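Local coordinates for protein cellulase (Soil metagenome, PDB 5I2U) that probably hydrolyses beta-1,4-glucosidic bonds of cellulose as a halotolerant family 5 glycoside hydrolase built on a TIM barrel, at residues Trp199-Ile211 with Trp231-Ile244. Numbering follows the deposited sequence.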
loop_
_atom_site.group_PDB
_atom_site.type_symbol
_atom_site.label_atom_id
_atom_site.label_comp_id
_atom_site.label_asym_id
_atom_site.label_seq_id
_atom_site.Cartn_x
_atom_site.Cartn_y
_atom_site.Cartn_z
ATOM N N TRP A 199 0.957 7.835 -11.547
ATOM C CA TRP A 199 1.153 6.608 -10.769
ATOM C C TRP A 199 1.988 6.863 -9.525
ATOM O O TRP A 199 2.928 6.131 -9.231
ATOM C CB TRP A 199 1.741 5.511 -11.681
ATOM C CG TRP A 199 0.927 5.388 -12.933
ATOM C CD1 TRP A 199 -0.279 4.758 -13.061
ATOM C CD2 TRP A 199 1.209 5.980 -14.214
ATOM N NE1 TRP A 199 -0.741 4.877 -14.347
ATOM C CE2 TRP A 199 0.151 5.623 -15.077
ATOM C CE3 TRP A 199 2.265 6.753 -14.719
ATOM C CZ2 TRP A 199 0.110 6.016 -16.421
ATOM C CZ3 TRP A 199 2.233 7.145 -16.058
ATOM C CH2 TRP A 199 1.156 6.774 -16.897
ATOM N N ASP A 200 1.624 7.920 -8.801
ATOM C CA ASP A 200 2.357 8.375 -7.617
ATOM C C ASP A 200 3.852 8.632 -7.902
ATOM O O ASP A 200 4.718 8.207 -7.132
ATOM C CB ASP A 200 2.176 7.408 -6.447
ATOM C CG ASP A 200 0.741 6.935 -6.298
ATOM O OD1 ASP A 200 -0.169 7.794 -6.224
ATOM O OD2 ASP A 200 0.523 5.701 -6.260
ATOM N N GLN A 201 4.136 9.320 -9.014
ATOM C CA GLN A 201 5.497 9.786 -9.343
ATOM C C GLN A 201 5.682 11.302 -9.211
ATOM O O GLN A 201 6.811 11.765 -9.119
ATOM C CB GLN A 201 5.881 9.355 -10.758
ATOM C CG GLN A 201 6.007 7.845 -10.941
ATOM C CD GLN A 201 6.081 7.425 -12.394
ATOM O OE1 GLN A 201 6.424 8.225 -13.267
ATOM N NE2 GLN A 201 5.736 6.173 -12.669
ATOM N N ASP A 202 4.593 12.071 -9.157
ATOM C CA ASP A 202 4.679 13.538 -9.159
ATOM C C ASP A 202 4.733 14.145 -7.762
ATOM O O ASP A 202 3.974 15.050 -7.443
ATOM C CB ASP A 202 3.526 14.139 -9.965
ATOM C CG ASP A 202 3.581 13.753 -11.419
ATOM O OD1 ASP A 202 4.641 13.269 -11.857
ATOM O OD2 ASP A 202 2.569 13.924 -12.136
ATOM N N LEU A 203 5.677 13.670 -6.957
ATOM C CA LEU A 203 5.903 14.205 -5.624
ATOM C C LEU A 203 6.444 15.632 -5.657
ATOM O O LEU A 203 6.177 16.409 -4.746
ATOM C CB LEU A 203 6.878 13.315 -4.843
ATOM C CG LEU A 203 6.423 11.900 -4.497
ATOM C CD1 LEU A 203 7.595 11.146 -3.900
ATOM C CD2 LEU A 203 5.249 11.906 -3.534
ATOM N N HIS A 204 7.249 15.948 -6.669
ATOM C CA HIS A 204 7.680 17.330 -6.952
ATOM C C HIS A 204 6.525 18.355 -7.127
ATOM O O HIS A 204 6.692 19.523 -6.763
ATOM C CB HIS A 204 8.610 17.365 -8.176
ATOM C CG HIS A 204 7.911 17.165 -9.487
ATOM N ND1 HIS A 204 7.013 16.142 -9.713
ATOM C CD2 HIS A 204 7.998 17.849 -10.650
ATOM C CE1 HIS A 204 6.563 16.218 -10.951
ATOM N NE2 HIS A 204 7.147 17.244 -11.541
ATOM N N LEU A 205 5.376 17.925 -7.660
ATOM C CA LEU A 205 4.178 18.771 -7.696
ATOM C C LEU A 205 3.556 18.910 -6.301
ATOM O O LEU A 205 3.107 19.987 -5.913
ATOM C CB LEU A 205 3.138 18.230 -8.684
ATOM C CG LEU A 205 3.481 18.227 -10.182
ATOM C CD1 LEU A 205 2.234 17.932 -11.014
ATOM C CD2 LEU A 205 4.123 19.536 -10.644
ATOM N N VAL A 206 3.535 17.806 -5.560
ATOM C CA VAL A 206 3.093 17.794 -4.154
ATOM C C VAL A 206 3.969 18.722 -3.299
ATOM O O VAL A 206 3.455 19.461 -2.464
ATOM C CB VAL A 206 3.090 16.342 -3.574
ATOM C CG1 VAL A 206 2.932 16.312 -2.047
ATOM C CG2 VAL A 206 2.014 15.496 -4.262
ATOM N N ALA A 207 5.284 18.665 -3.513
ATOM C CA ALA A 207 6.246 19.508 -2.781
ATOM C C ALA A 207 5.926 21.001 -2.898
ATOM O O ALA A 207 5.962 21.722 -1.902
ATOM C CB ALA A 207 7.667 19.232 -3.261
ATOM N N GLU A 208 5.565 21.428 -4.110
ATOM C CA GLU A 208 5.203 22.818 -4.400
ATOM C C GLU A 208 3.839 23.268 -3.857
ATOM O O GLU A 208 3.670 24.445 -3.550
ATOM C CB GLU A 208 5.270 23.067 -5.912
ATOM C CG GLU A 208 6.692 23.233 -6.426
ATOM C CD GLU A 208 7.297 24.561 -5.995
ATOM O OE1 GLU A 208 6.774 25.616 -6.432
ATOM O OE2 GLU A 208 8.278 24.550 -5.212
ATOM N N ASP A 209 2.891 22.336 -3.726
ATOM C CA ASP A 209 1.512 22.630 -3.330
ATOM C C ASP A 209 0.925 21.523 -2.401
ATOM O O ASP A 209 -0.017 20.815 -2.778
ATOM C CB ASP A 209 0.682 22.790 -4.618
ATOM C CG ASP A 209 -0.769 23.205 -4.373
ATOM O OD1 ASP A 209 -1.077 23.864 -3.351
ATOM O OD2 ASP A 209 -1.604 22.893 -5.244
ATOM N N PRO A 210 1.458 21.378 -1.180
ATOM C CA PRO A 210 0.968 20.313 -0.294
ATOM C C PRO A 210 -0.374 20.613 0.348
ATOM O O PRO A 210 -0.793 21.767 0.399
ATOM C CB PRO A 210 2.053 20.229 0.787
ATOM C CG PRO A 210 2.604 21.608 0.849
ATOM C CD PRO A 210 2.599 22.094 -0.584
ATOM N N ILE A 211 -1.009 19.573 0.881
ATOM C CA ILE A 211 -2.238 19.722 1.659
ATOM C C ILE A 211 -1.870 20.276 3.042
ATOM O O ILE A 211 -0.993 19.744 3.716
ATOM C CB ILE A 211 -2.988 18.381 1.821
ATOM C CG1 ILE A 211 -3.322 17.780 0.448
ATOM C CG2 ILE A 211 -4.280 18.562 2.611
ATOM C CD1 ILE A 211 -3.743 16.327 0.489
ATOM N N TRP A 231 16.285 8.776 -11.191
ATOM C CA TRP A 231 15.542 10.035 -11.093
ATOM C C TRP A 231 14.414 10.012 -10.043
ATOM O O TRP A 231 14.279 10.962 -9.260
ATOM C CB TRP A 231 14.994 10.466 -12.456
ATOM C CG TRP A 231 14.042 9.508 -13.124
ATOM C CD1 TRP A 231 14.362 8.500 -13.992
ATOM C CD2 TRP A 231 12.613 9.491 -13.006
ATOM N NE1 TRP A 231 13.228 7.854 -14.413
ATOM C CE2 TRP A 231 12.139 8.438 -13.822
ATOM C CE3 TRP A 231 11.686 10.261 -12.286
ATOM C CZ2 TRP A 231 10.774 8.132 -13.938
ATOM C CZ3 TRP A 231 10.327 9.955 -12.402
ATOM C CH2 TRP A 231 9.889 8.901 -13.226
ATOM N N LEU A 232 13.657 8.912 -9.993
ATOM C CA LEU A 232 12.500 8.799 -9.105
ATOM C C LEU A 232 12.896 8.812 -7.616
ATOM O O LEU A 232 12.192 9.406 -6.782
ATOM C CB LEU A 232 11.683 7.549 -9.459
ATOM C CG LEU A 232 10.368 7.270 -8.715
ATOM C CD1 LEU A 232 9.471 8.496 -8.620
ATOM C CD2 LEU A 232 9.611 6.122 -9.384
ATOM N N ARG A 233 14.023 8.169 -7.292
ATOM C CA ARG A 233 14.604 8.237 -5.940
ATOM C C ARG A 233 15.068 9.651 -5.572
ATOM O O ARG A 233 14.896 10.088 -4.427
ATOM C CB ARG A 233 15.791 7.295 -5.817
ATOM C CG ARG A 233 15.453 5.817 -5.889
ATOM C CD ARG A 233 16.651 4.983 -5.435
ATOM N NE ARG A 233 17.760 5.037 -6.394
ATOM C CZ ARG A 233 17.934 4.223 -7.439
ATOM N NH1 ARG A 233 17.073 3.236 -7.718
ATOM N NH2 ARG A 233 18.998 4.395 -8.224
ATOM N N ASP A 234 15.653 10.346 -6.555
ATOM C CA ASP A 234 16.153 11.720 -6.381
ATOM C C ASP A 234 14.995 12.700 -6.208
ATOM O O ASP A 234 15.031 13.560 -5.313
ATOM C CB ASP A 234 17.004 12.157 -7.584
ATOM C CG ASP A 234 18.304 11.383 -7.705
ATOM O OD1 ASP A 234 18.897 11.016 -6.670
ATOM O OD2 ASP A 234 18.765 11.178 -8.845
ATOM N N ARG A 235 13.976 12.556 -7.063
ATOM C CA ARG A 235 12.728 13.300 -6.908
ATOM C C ARG A 235 12.085 13.065 -5.541
ATOM O O ARG A 235 11.651 14.014 -4.893
ATOM C CB ARG A 235 11.732 12.918 -7.983
ATOM C CG ARG A 235 10.448 13.722 -7.910
ATOM C CD ARG A 235 9.495 13.321 -9.013
ATOM N NE ARG A 235 9.972 13.739 -10.320
ATOM C CZ ARG A 235 9.301 13.569 -11.459
ATOM N NH1 ARG A 235 8.104 12.976 -11.467
ATOM N NH2 ARG A 235 9.835 13.996 -12.606
ATOM N N THR A 236 12.035 11.809 -5.108
ATOM C CA THR A 236 11.449 11.482 -3.809
ATOM C C THR A 236 12.256 12.106 -2.668
ATOM O O THR A 236 11.670 12.702 -1.763
ATOM C CB THR A 236 11.295 9.950 -3.625
ATOM O OG1 THR A 236 10.405 9.442 -4.638
ATOM C CG2 THR A 236 10.736 9.606 -2.262
ATOM N N ASP A 237 13.584 11.975 -2.711
ATOM C CA ASP A 237 14.464 12.614 -1.714
ATOM C C ASP A 237 14.263 14.133 -1.633
ATOM O O ASP A 237 14.167 14.697 -0.534
ATOM C CB ASP A 237 15.943 12.313 -2.000
ATOM C CG ASP A 237 16.401 10.960 -1.467
ATOM O OD1 ASP A 237 15.828 10.441 -0.482
ATOM O OD2 ASP A 237 17.374 10.413 -2.027
ATOM N N GLU A 238 14.214 14.777 -2.796
ATOM C CA GLU A 238 13.912 16.215 -2.905
ATOM C C GLU A 238 12.592 16.631 -2.255
ATOM O O GLU A 238 12.510 17.716 -1.669
ATOM C CB GLU A 238 13.875 16.635 -4.372
ATOM N N ALA A 239 11.565 15.786 -2.387
ATOM C CA ALA A 239 10.266 16.042 -1.759
ATOM C C ALA A 239 10.347 15.888 -0.242
ATOM O O ALA A 239 9.847 16.740 0.500
ATOM C CB ALA A 239 9.200 15.127 -2.336
ATOM N N ILE A 240 11.002 14.820 0.210
ATOM C CA ILE A 240 11.243 14.601 1.647
ATOM C C ILE A 240 11.962 15.795 2.297
ATOM O O ILE A 240 11.611 16.193 3.414
ATOM C CB ILE A 240 12.060 13.309 1.914
ATOM C CG1 ILE A 240 11.261 12.059 1.507
ATOM C CG2 ILE A 240 12.454 13.200 3.387
ATOM C CD1 ILE A 240 12.116 10.846 1.201
ATOM N N ALA A 241 12.968 16.336 1.599
ATOM C CA ALA A 241 13.713 17.535 2.041
ATOM C C ALA A 241 12.807 18.768 2.188
ATOM O O ALA A 241 12.943 19.531 3.147
ATOM C CB ALA A 241 14.856 17.835 1.080
ATOM N N LYS A 242 11.859 18.929 1.266
ATOM C CA LYS A 242 10.837 19.978 1.381
ATOM C C LYS A 242 9.670 19.629 2.336
ATOM O O LYS A 242 8.616 20.268 2.278
ATOM C CB LYS A 242 10.307 20.346 -0.009
ATOM C CG LYS A 242 11.365 20.927 -0.928
ATOM C CD LYS A 242 10.783 21.240 -2.295
ATOM C CE LYS A 242 11.796 21.933 -3.189
ATOM N NZ LYS A 242 11.162 22.373 -4.462
ATOM N N GLY A 243 9.851 18.639 3.213
ATOM C CA GLY A 243 8.849 18.296 4.233
ATOM C C GLY A 243 7.663 17.435 3.798
ATOM O O GLY A 243 6.616 17.475 4.436
ATOM N N ILE A 244 7.826 16.647 2.735
ATOM C CA ILE A 244 6.783 15.729 2.263
ATOM C C ILE A 244 7.035 14.317 2.824
ATOM O O ILE A 244 8.039 13.687 2.469
ATOM C CB ILE A 244 6.749 15.689 0.722
ATOM C CG1 ILE A 244 6.577 17.110 0.132
ATOM C CG2 ILE A 244 5.633 14.783 0.223
ATOM C CD1 ILE A 244 5.402 17.913 0.678
#
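Arg-235 runs out from helix 231-241 with CG anti to its backbone N and turns at chi3 (-70°), which carries its guanidinium over the ring of His-204; that ring is swung into place by a first torsion that sets CG between backbone N and carbonyl carbon. The planes lie 26° apart with centres separated by 4.0 Å, evidence of an offset stack, and CE1 of His-204 sits toward the rim of the guanidinium. CZ3 of Trp-231 comes over the centre of the opposite face, so one side carries a stacked imidazole and the other a corner of the indole. At the guanidinium edge, NH1 donates a nearly straight hydrogen bond (170°) to Gln-201 O at 2.9 Å; the carbonyl oxygen lies in the guanidinium plane, whereas NH1 stands well above the carbonyl plane, off its lone pairs. The same NH1 forms a salt bridge with Asp-202 OD1 at 3.5 Å, while OD2 of that carboxylate is hydrogen-bonded to His-198.

Further along, the helices run nearly parallel, 8.9 Å apart. Ala-207 and Ala-239 form the nearest CA pair, consistent with small side chains allowing this spacing; Leu-203 CB also meets Ala-239 CB at 3.9 Å, and Ala-207 touches the aliphatic chain of Lys-242. In the Schellman motif ending helix 231-241, with Gly-243 at C-prime, Ile-244 N bonds Ala-239 O, and the Ile-244 side chain packs against helix 203-208, its CG2 3.8 Å from Val-206 CG1 and its CD1 against Pro-210. Glu-208 OE2 and Lys-242 NZ make a long salt bridge where both side chains are solvent-exposed.

The contact thus joins the excursion after barrel strand 192-194 to the helix following strand 217-224. Apolar packing probably sets the spacing, while the guanidinium probably helps hold the inverse gamma turn centred on Asp-202.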